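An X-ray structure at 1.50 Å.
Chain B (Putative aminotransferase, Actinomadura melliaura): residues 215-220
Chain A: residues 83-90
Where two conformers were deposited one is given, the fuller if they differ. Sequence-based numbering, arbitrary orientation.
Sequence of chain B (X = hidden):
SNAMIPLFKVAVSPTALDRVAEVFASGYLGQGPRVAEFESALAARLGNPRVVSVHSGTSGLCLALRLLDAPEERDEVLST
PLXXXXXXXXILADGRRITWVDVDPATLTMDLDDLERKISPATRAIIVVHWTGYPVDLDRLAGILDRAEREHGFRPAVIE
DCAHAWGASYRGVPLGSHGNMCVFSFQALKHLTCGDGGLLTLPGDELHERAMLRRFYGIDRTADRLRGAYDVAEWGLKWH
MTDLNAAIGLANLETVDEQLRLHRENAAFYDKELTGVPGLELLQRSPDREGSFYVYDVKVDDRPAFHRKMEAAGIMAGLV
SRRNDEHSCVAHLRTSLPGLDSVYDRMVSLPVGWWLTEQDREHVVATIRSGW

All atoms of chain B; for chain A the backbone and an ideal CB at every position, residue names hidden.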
# COMPACT_ATOMS: atom_id res chain seq x y z
N ARG B 215 -10.92 2.13 -2.14
CA ARG B 215 -9.85 1.38 -1.46
C ARG B 215 -9.40 0.17 -2.29
O ARG B 215 -8.34 -0.39 -2.02
CB ARG B 215 -10.28 0.92 -0.07
CG ARG B 215 -11.25 -0.22 -0.09
CD ARG B 215 -11.46 -0.79 1.28
NE ARG B 215 -12.58 -1.71 1.23
CZ ARG B 215 -13.13 -2.27 2.30
NH1 ARG B 215 -12.65 -2.02 3.52
NH2 ARG B 215 -14.15 -3.09 2.13
N PHE B 216 -10.19 -0.25 -3.28
CA PHE B 216 -9.80 -1.32 -4.18
C PHE B 216 -10.07 -0.89 -5.62
O PHE B 216 -10.99 -1.39 -6.28
CB PHE B 216 -10.54 -2.63 -3.85
CG PHE B 216 -10.08 -3.82 -4.66
CD1 PHE B 216 -8.85 -4.41 -4.40
CD2 PHE B 216 -10.88 -4.33 -5.67
CE1 PHE B 216 -8.42 -5.49 -5.15
CE2 PHE B 216 -10.46 -5.41 -6.42
CZ PHE B 216 -9.23 -5.99 -6.16
N TYR B 217 -9.29 0.09 -6.08
CA TYR B 217 -9.26 0.51 -7.48
C TYR B 217 -10.55 1.12 -8.00
O TYR B 217 -10.69 1.32 -9.20
CB TYR B 217 -8.91 -0.68 -8.38
CG TYR B 217 -7.63 -1.40 -8.02
CD1 TYR B 217 -6.39 -0.82 -8.25
CD2 TYR B 217 -7.67 -2.67 -7.46
CE1 TYR B 217 -5.21 -1.50 -7.93
CE2 TYR B 217 -6.50 -3.35 -7.14
CZ TYR B 217 -5.28 -2.76 -7.39
OH TYR B 217 -4.14 -3.47 -7.07
N GLY B 218 -11.50 1.40 -7.11
CA GLY B 218 -12.81 1.85 -7.56
C GLY B 218 -13.69 0.73 -8.09
O GLY B 218 -14.72 0.98 -8.74
N ILE B 219 -13.27 -0.51 -7.86
CA ILE B 219 -14.00 -1.68 -8.34
C ILE B 219 -14.96 -2.21 -7.28
O ILE B 219 -14.55 -2.50 -6.15
CB ILE B 219 -13.03 -2.82 -8.75
CG1 ILE B 219 -12.16 -2.36 -9.94
CG2 ILE B 219 -13.80 -4.08 -9.10
CD1 ILE B 219 -11.05 -3.32 -10.33
N ASP B 220 -16.24 -2.27 -7.64
CA ASP B 220 -17.27 -2.89 -6.81
C ASP B 220 -17.00 -4.40 -6.80
O ASP B 220 -17.19 -5.09 -7.80
CB ASP B 220 -18.65 -2.57 -7.38
CG ASP B 220 -19.79 -3.15 -6.55
OD1 ASP B 220 -19.52 -3.99 -5.66
OD2 ASP B 220 -20.95 -2.78 -6.80
N UNK A 83 -5.53 -4.52 -19.67
CA UNK A 83 -4.73 -4.93 -18.53
C UNK A 83 -5.58 -4.80 -17.28
O UNK A 83 -6.73 -4.36 -17.35
CB UNK A 83 -3.45 -4.10 -18.42
N UNK A 84 -5.01 -5.21 -16.15
CA UNK A 84 -5.69 -5.04 -14.87
C UNK A 84 -5.62 -3.55 -14.53
O UNK A 84 -4.65 -2.87 -14.88
CB UNK A 84 -5.06 -5.90 -13.77
N UNK A 85 -6.64 -3.05 -13.84
CA UNK A 85 -6.77 -1.61 -13.61
C UNK A 85 -5.57 -1.00 -12.90
O UNK A 85 -5.25 0.17 -13.12
CB UNK A 85 -8.03 -1.33 -12.79
N UNK A 86 -4.90 -1.77 -12.05
CA UNK A 86 -3.73 -1.28 -11.32
C UNK A 86 -2.69 -0.63 -12.23
O UNK A 86 -2.11 0.39 -11.86
CB UNK A 86 -3.08 -2.43 -10.55
N UNK A 87 -2.46 -1.22 -13.40
CA UNK A 87 -1.46 -0.71 -14.33
C UNK A 87 -1.71 0.75 -14.64
O UNK A 87 -0.81 1.59 -14.61
CB UNK A 87 -1.46 -1.53 -15.62
N UNK A 88 -2.96 1.05 -14.92
CA UNK A 88 -3.33 2.37 -15.37
C UNK A 88 -3.70 3.32 -14.25
O UNK A 88 -3.45 4.52 -14.34
CB UNK A 88 -4.50 2.26 -16.35
N UNK A 89 -4.26 2.80 -13.16
CA UNK A 89 -4.57 3.71 -12.07
C UNK A 89 -3.30 4.21 -11.39
O UNK A 89 -3.29 5.32 -10.85
CB UNK A 89 -5.48 3.02 -11.05
N UNK A 90 -2.23 3.41 -11.42
CA UNK A 90 -0.94 3.89 -10.91
C UNK A 90 -0.49 5.15 -11.65
O UNK A 90 0.08 6.06 -11.04
CB UNK A 90 0.12 2.80 -11.04

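Chain B presents a type I' turn from Phe B216 to Ile B219, closed by a hydrogen bond from Ile B219 N to Phe B216 O (2.9 Å). Tyr B217 projects from it, and its CA lies 6.9 Å from the CA of position 85, the closest CA-CA pair of the two stretches.

Position 83 is extended (phi/psi -162/177), and its ideal CB has no chain B atom within 5.5 Å, so the visible partner sets no preference. The residue is Thr A83.

At position 84 CA-to-CB points sideways, again with nothing within 5.5 Å of the CB. A small residue would leave the rings of Phe B216 and Tyr B217 untouched; a long apolar or aromatic one could reach them. Phe A84, with chi1 t, does so. Its edge meets the face of Tyr B217, centroids 5.0 Å apart and planes at 80°, with Phe A84 CE2 3.6 Å from Tyr B217 CE2. Looser apolar contacts run from its CZ to Phe B216 CZ (4.4 Å) and from its CE1 to Ile B219 CD1 (4.3 Å).

Position 85 points toward chain B, its ideal CB 4.4 Å from Ile B219 CD1 and 4.5 Å from Tyr B217 CB. These neighbours favour aliphatic carbon, and chain B offers no charge here to demand an acid. The residue is Glu A85: its OE1 passes 3.7 Å from Ile B219 CD1, while both carboxylate oxygens are hydrogen-bonded elsewhere in the structure.

Position 86 has helical angles (-51/-40), and its ideal CB is already 3.5 Å from Tyr B217 CE1. That proximity favours a small side chain, with alanine or glycine the simplest choices. Ala A86 makes this apolar contact.

Position 87 points away and 88 is out of reach, so chain B discriminates at neither. They are Thr A87, whose OG1 accepts from Thr A83 OG1 (2.9 Å), and Asn A88.

Position 89 points toward chain B, with its ideal CB 4.8 Å from Tyr B217 CD1. Beyond lies the carbonyl O of Tyr B217, an acceptor that a long donor such as Arg, Lys, Gln or Trp might reach. Trp A89 does: NE1 donates to Tyr B217 O at 2.9 Å, with an N-H...O angle of 133°, bent from linear. Its CD1 also packs 3.8 Å from Tyr B217 CB.

Position 90 points sideways, with nothing of chain B within 5.5 Å of its CB. Ala A90 continues the helix, its N donating to Ala A86 O at 3.1 Å.

Chain A (83-90) TFEATNWA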
# COMPACT_ATOMS: atom_id res chain seq x y z
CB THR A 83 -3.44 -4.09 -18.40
OG1 THR A 83 -2.65 -4.58 -17.30
CG2 THR A 83 -3.76 -2.63 -18.19
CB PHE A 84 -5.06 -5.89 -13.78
CG PHE A 84 -5.74 -5.76 -12.44
CD1 PHE A 84 -7.07 -6.09 -12.30
CD2 PHE A 84 -5.03 -5.30 -11.34
CE1 PHE A 84 -7.71 -5.97 -11.08
CE2 PHE A 84 -5.67 -5.18 -10.11
CZ PHE A 84 -7.01 -5.51 -9.98
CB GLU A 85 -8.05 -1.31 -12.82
CG GLU A 85 -9.34 -1.31 -13.65
CD GLU A 85 -9.91 -2.70 -13.92
OE1 GLU A 85 -9.29 -3.72 -13.52
OE2 GLU A 85 -11.01 -2.76 -14.51
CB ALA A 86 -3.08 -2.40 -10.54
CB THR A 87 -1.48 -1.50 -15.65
OG1 THR A 87 -1.34 -2.90 -15.37
CG2 THR A 87 -0.35 -1.04 -16.56
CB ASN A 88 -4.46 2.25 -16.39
CG ASN A 88 -3.96 1.62 -17.66
OD1 ASN A 88 -2.96 2.08 -18.19
ND2 ASN A 88 -4.59 0.53 -18.12
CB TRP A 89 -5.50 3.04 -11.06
CG TRP A 89 -6.92 2.71 -11.54
CD1 TRP A 89 -7.88 2.09 -10.77
CD2 TRP A 89 -7.56 2.95 -12.83
NE1 TRP A 89 -9.04 1.93 -11.48
CE2 TRP A 89 -8.88 2.45 -12.74
CE3 TRP A 89 -7.14 3.55 -14.04
CZ2 TRP A 89 -9.78 2.52 -13.81
CZ3 TRP A 89 -8.05 3.60 -15.11
CH2 TRP A 89 -9.35 3.09 -14.98
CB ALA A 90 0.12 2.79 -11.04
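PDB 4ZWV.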